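Local coordinates for protein mannosephosphate isomerase, putative (Archaeoglobus fulgidus, PDB 1ZX5) that probably catalyses the interconversion of D-mannose 6-phosphate and D-fructose 6-phosphate as a zinc-dependent, type 1 mannose-6-phosphate isomerase, at residues L232-I243 against F284-R295. Numbering follows the deposited sequence.
Sequences LEVVDVTGTAEI and FTVESERGKIVR. With ACY (acetic acid), chain E.
R295 and E233 form an antiparallel hydrogen-bonded pair, and the arginine side chain can be traced outward from it. R295 CB lies against E233 CG; R295 CG runs on anti to the backbone N (chi1 -170°), and R295 CD packs 3.6 Å from I243 CG2, a methyl of the other sheet. A bend at chi3 then turns the guanidinium to the carboxylate: R295 NE donates to E233 OE2 at 2.8 Å and R295 NH1, in a more bent bond, to the same oxygen at 3.1 Å, a salt bridge with hydrogen bonds. Both nitrogens reach OE2 from the same face of the carboxylate, whose plane is turned 69° from the guanidinium. With alanine at R295, the E233 carboxylate would probably be left without its charged mate and the I243 methyl without its R295 CD neighbour.

Between the two sheets, I243 continues the packing. I243 CB makes a CH-pi contact, 4.1 Å from the centroid of the F284 ring and displaced toward the rim, and I243 CD1 meets V286 CG2 at 3.8 Å. V237 CG2 approaches that same V286 methyl at 3.7 Å and also touches I293 CG2. On the face carrying V234, D236 and K292, K292 NZ makes a salt bridge to D236 OD1 at 3.1 Å, coming from above the carboxylate plane, and donates to an acetic acid probably from the crystallisation liquor.

Backbone pairing is antiparallel throughout, but V237 pairs with G291 and G239 with S288, a one-residue slip that marks a beta bulge where the segments turn their corners, at 238-239 and 289-290. Strands 230-237 and 291-298 thus pair in one sheet, 240-244 and 283-288 in another, with V237, I243, V286 and I293 between them, as in the beta-sandwich of a cupin domain.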
loop_
_atom_site.group_PDB
_atom_site.type_symbol
_atom_site.label_atom_id
_atom_site.label_comp_id
_atom_site.label_asym_id
_atom_site.label_seq_id
_atom_site.Cartn_x
_atom_site.Cartn_y
_atom_site.Cartn_z
ATOM N N LEU A 232 8.839 -1.612 -3.645
ATOM C CA LEU A 232 8.285 -2.948 -3.771
ATOM C C LEU A 232 8.808 -3.536 -5.081
ATOM O O LEU A 232 9.038 -2.801 -6.047
ATOM C CB LEU A 232 6.747 -2.900 -3.759
ATOM C CG LEU A 232 6.018 -2.208 -4.924
ATOM C CD1 LEU A 232 5.809 -3.167 -6.105
ATOM C CD2 LEU A 232 4.666 -1.661 -4.451
ATOM N N GLU A 233 9.010 -4.849 -5.100
ATOM C CA GLU A 233 9.383 -5.563 -6.329
ATOM C C GLU A 233 8.721 -6.920 -6.327
ATOM O O GLU A 233 8.562 -7.534 -5.273
ATOM C CB GLU A 233 10.903 -5.736 -6.453
ATOM C CG GLU A 233 11.545 -6.457 -5.257
ATOM C CD GLU A 233 13.023 -6.739 -5.443
ATOM O OE1 GLU A 233 13.583 -6.352 -6.490
ATOM O OE2 GLU A 233 13.626 -7.379 -4.550
ATOM N N VAL A 234 8.334 -7.378 -7.511
ATOM C CA VAL A 234 7.780 -8.703 -7.690
ATOM C C VAL A 234 8.932 -9.664 -8.021
ATOM O O VAL A 234 9.661 -9.448 -8.981
ATOM C CB VAL A 234 6.698 -8.713 -8.809
ATOM C CG1 VAL A 234 6.138 -10.134 -9.033
ATOM C CG2 VAL A 234 5.564 -7.727 -8.468
ATOM N N VAL A 235 9.110 -10.699 -7.203
ATOM C CA VAL A 235 10.108 -11.733 -7.459
ATOM C C VAL A 235 9.409 -12.959 -8.052
ATOM O O VAL A 235 8.487 -13.502 -7.435
ATOM C CB VAL A 235 10.861 -12.122 -6.158
ATOM C CG1 VAL A 235 12.036 -13.104 -6.457
ATOM C CG2 VAL A 235 11.354 -10.865 -5.440
ATOM N N ASP A 236 9.812 -13.357 -9.261
ATOM C CA ASP A 236 9.306 -14.582 -9.894
ATOM C C ASP A 236 10.089 -15.763 -9.347
ATOM O O ASP A 236 11.303 -15.827 -9.513
ATOM C CB ASP A 236 9.489 -14.560 -11.426
ATOM C CG ASP A 236 8.617 -13.512 -12.122
ATOM O OD1 ASP A 236 7.596 -13.070 -11.561
ATOM O OD2 ASP A 236 8.963 -13.131 -13.260
ATOM N N VAL A 237 9.405 -16.700 -8.706
ATOM C CA VAL A 237 10.089 -17.843 -8.124
ATOM C C VAL A 237 9.684 -19.149 -8.833
ATOM O O VAL A 237 8.497 -19.490 -8.908
ATOM C CB VAL A 237 9.799 -17.942 -6.610
ATOM C CG1 VAL A 237 10.508 -19.152 -5.993
ATOM C CG2 VAL A 237 10.177 -16.648 -5.904
ATOM N N THR A 238 10.678 -19.862 -9.347
ATOM C CA THR A 238 10.482 -21.193 -9.901
ATOM C C THR A 238 11.548 -22.090 -9.286
ATOM O O THR A 238 12.693 -22.056 -9.695
ATOM C CB THR A 238 10.599 -21.179 -11.456
ATOM O OG1 THR A 238 9.590 -20.312 -11.990
ATOM C CG2 THR A 238 10.365 -22.555 -12.027
ATOM N N GLY A 239 11.171 -22.877 -8.289
ATOM C CA GLY A 239 12.154 -23.600 -7.487
ATOM C C GLY A 239 12.496 -22.773 -6.256
ATOM O O GLY A 239 11.609 -22.205 -5.621
ATOM N N THR A 240 13.784 -22.672 -5.948
ATOM C CA THR A 240 14.250 -21.997 -4.739
ATOM C C THR A 240 14.963 -20.696 -5.081
ATOM O O THR A 240 15.848 -20.681 -5.931
ATOM C CB THR A 240 15.170 -22.911 -3.884
ATOM O OG1 THR A 240 14.475 -24.127 -3.589
ATOM C CG2 THR A 240 15.582 -22.230 -2.551
ATOM N N ALA A 241 14.568 -19.607 -4.427
ATOM C CA ALA A 241 15.239 -18.334 -4.622
ATOM C C ALA A 241 15.692 -17.793 -3.282
ATOM O O ALA A 241 14.956 -17.845 -2.293
ATOM C CB ALA A 241 14.322 -17.327 -5.313
ATOM N N GLU A 242 16.909 -17.265 -3.260
ATOM C CA GLU A 242 17.424 -16.588 -2.092
ATOM C C GLU A 242 17.027 -15.116 -2.129
ATOM O O GLU A 242 17.141 -14.456 -3.158
ATOM C CB GLU A 242 18.942 -16.737 -2.010
ATOM C CG GLU A 242 19.536 -16.022 -0.807
ATOM C CD GLU A 242 20.987 -16.352 -0.571
ATOM O OE1 GLU A 242 21.803 -16.283 -1.520
ATOM O OE2 GLU A 242 21.321 -16.681 0.573
ATOM N N ILE A 243 16.579 -14.601 -0.995
ATOM C CA ILE A 243 16.151 -13.214 -0.914
ATOM C C ILE A 243 16.921 -12.495 0.190
ATOM O O ILE A 243 17.070 -13.025 1.289
ATOM C CB ILE A 243 14.606 -13.133 -0.702
ATOM C CG1 ILE A 243 13.883 -13.714 -1.926
ATOM C CG2 ILE A 243 14.147 -11.681 -0.411
ATOM C CD1 ILE A 243 12.390 -13.536 -1.891
ATOM N N PHE A 284 17.190 -15.261 3.399
ATOM C CA PHE A 284 16.401 -16.463 3.580
ATOM C C PHE A 284 16.070 -16.986 2.188
ATOM O O PHE A 284 16.278 -16.284 1.185
ATOM C CB PHE A 284 15.116 -16.129 4.360
ATOM C CG PHE A 284 14.279 -15.038 3.727
ATOM C CD1 PHE A 284 13.244 -15.357 2.854
ATOM C CD2 PHE A 284 14.526 -13.694 4.005
ATOM C CE1 PHE A 284 12.457 -14.356 2.276
ATOM C CE2 PHE A 284 13.763 -12.689 3.413
ATOM C CZ PHE A 284 12.719 -13.025 2.551
ATOM N N THR A 285 15.554 -18.205 2.116
ATOM C CA THR A 285 15.055 -18.703 0.840
ATOM C C THR A 285 13.535 -18.820 0.813
ATOM O O THR A 285 12.887 -19.003 1.849
ATOM C CB THR A 285 15.696 -20.049 0.434
ATOM O OG1 THR A 285 15.304 -21.071 1.361
ATOM C CG2 THR A 285 17.213 -19.938 0.376
ATOM N N VAL A 286 12.982 -18.675 -0.389
ATOM C CA VAL A 286 11.576 -18.954 -0.664
ATOM C C VAL A 286 11.530 -20.041 -1.744
ATOM O O VAL A 286 12.374 -20.067 -2.647
ATOM C CB VAL A 286 10.776 -17.680 -1.069
ATOM C CG1 VAL A 286 10.943 -16.617 -0.005
ATOM C CG2 VAL A 286 11.248 -17.117 -2.399
ATOM N N GLU A 287 10.573 -20.963 -1.626
ATOM C CA GLU A 287 10.479 -22.052 -2.578
ATOM C C GLU A 287 9.059 -22.236 -3.080
ATOM O O GLU A 287 8.117 -22.372 -2.297
ATOM C CB GLU A 287 11.000 -23.359 -1.971
ATOM C CG GLU A 287 11.131 -24.466 -2.988
ATOM C CD GLU A 287 11.186 -25.842 -2.356
ATOM O OE1 GLU A 287 10.973 -25.947 -1.133
ATOM O OE2 GLU A 287 11.461 -26.823 -3.082
ATOM N N SER A 288 8.925 -22.296 -4.401
ATOM C CA SER A 288 7.625 -22.411 -5.040
ATOM C C SER A 288 7.769 -23.114 -6.381
ATOM O O SER A 288 8.759 -22.913 -7.094
ATOM C CB SER A 288 7.032 -21.010 -5.240
ATOM O OG SER A 288 5.721 -21.076 -5.754
ATOM N N GLU A 289 6.789 -23.948 -6.723
ATOM C CA GLU A 289 6.734 -24.579 -8.058
ATOM C C GLU A 289 6.830 -23.509 -9.171
ATOM O O GLU A 289 7.632 -23.623 -10.099
ATOM C CB GLU A 289 5.407 -25.329 -8.186
ATOM C CG GLU A 289 5.327 -26.314 -9.336
ATOM C CD GLU A 289 4.027 -27.083 -9.331
ATOM O OE1 GLU A 289 4.017 -28.260 -9.749
ATOM O OE2 GLU A 289 3.011 -26.513 -8.879
ATOM N N ARG A 290 5.980 -22.488 -9.063
ATOM C CA ARG A 290 6.040 -21.285 -9.888
ATOM C C ARG A 290 5.150 -20.289 -9.183
ATOM O O ARG A 290 3.934 -20.473 -9.116
ATOM C CB ARG A 290 5.557 -21.509 -11.338
ATOM C CG ARG A 290 5.784 -20.286 -12.247
ATOM C CD ARG A 290 4.971 -20.324 -13.565
ATOM N NE ARG A 290 3.537 -20.550 -13.314
ATOM C CZ ARG A 290 2.669 -19.640 -12.867
ATOM N NH1 ARG A 290 3.054 -18.386 -12.624
ATOM N NH2 ARG A 290 1.400 -19.984 -12.660
ATOM N N GLY A 291 5.751 -19.249 -8.631
ATOM C CA GLY A 291 4.993 -18.265 -7.889
ATOM C C GLY A 291 5.536 -16.864 -8.055
ATOM O O GLY A 291 6.604 -16.657 -8.654
ATOM N N LYS A 292 4.786 -15.904 -7.534
ATOM C CA LYS A 292 5.186 -14.502 -7.529
ATOM C C LYS A 292 5.014 -13.972 -6.135
ATOM O O LYS A 292 3.924 -14.048 -5.562
ATOM C CB LYS A 292 4.368 -13.671 -8.529
ATOM C CG LYS A 292 4.558 -14.153 -9.960
ATOM C CD LYS A 292 3.910 -13.235 -10.951
ATOM C CE LYS A 292 3.760 -13.929 -12.297
ATOM N NZ LYS A 292 5.064 -14.024 -12.986
ATOM N N ILE A 293 6.106 -13.474 -5.574
ATOM C CA ILE A 293 6.084 -12.958 -4.218
ATOM C C ILE A 293 6.532 -11.494 -4.298
ATOM O O ILE A 293 7.473 -11.166 -5.012
ATOM C CB ILE A 293 6.954 -13.857 -3.257
ATOM C CG1 ILE A 293 6.710 -13.509 -1.775
ATOM C CG2 ILE A 293 8.460 -13.836 -3.641
ATOM C CD1 ILE A 293 7.204 -14.593 -0.804
ATOM N N VAL A 294 5.823 -10.619 -3.595
ATOM C CA VAL A 294 6.146 -9.210 -3.594
ATOM C C VAL A 294 7.013 -8.917 -2.381
ATOM O O VAL A 294 6.637 -9.247 -1.247
ATOM C CB VAL A 294 4.859 -8.327 -3.548
ATOM C CG1 VAL A 294 5.224 -6.830 -3.656
ATOM C CG2 VAL A 294 3.867 -8.748 -4.657
ATOM N N ARG A 295 8.168 -8.302 -2.610
ATOM C CA ARG A 295 9.014 -7.855 -1.514
ATOM C C ARG A 295 8.851 -6.343 -1.327
ATOM O O ARG A 295 9.109 -5.569 -2.243
ATOM C CB ARG A 295 10.477 -8.201 -1.785
ATOM C CG ARG A 295 11.372 -7.988 -0.586
ATOM C CD ARG A 295 12.835 -8.314 -0.880
ATOM N NE ARG A 295 13.457 -7.359 -1.789
ATOM C CZ ARG A 295 14.230 -6.339 -1.424
ATOM N NH1 ARG A 295 14.746 -5.545 -2.362
ATOM N NH2 ARG A 295 14.512 -6.112 -0.142
HETATM C C ACY E . 6.003 -10.139 -13.061
HETATM O O ACY E . 5.149 -10.931 -13.512
HETATM O OXT ACY E . 7.020 -10.492 -12.421
HETATM C CH3 ACY E . 5.802 -8.685 -13.320
HETATM O O HOH W 1 13.897 -26.147 -5.223
#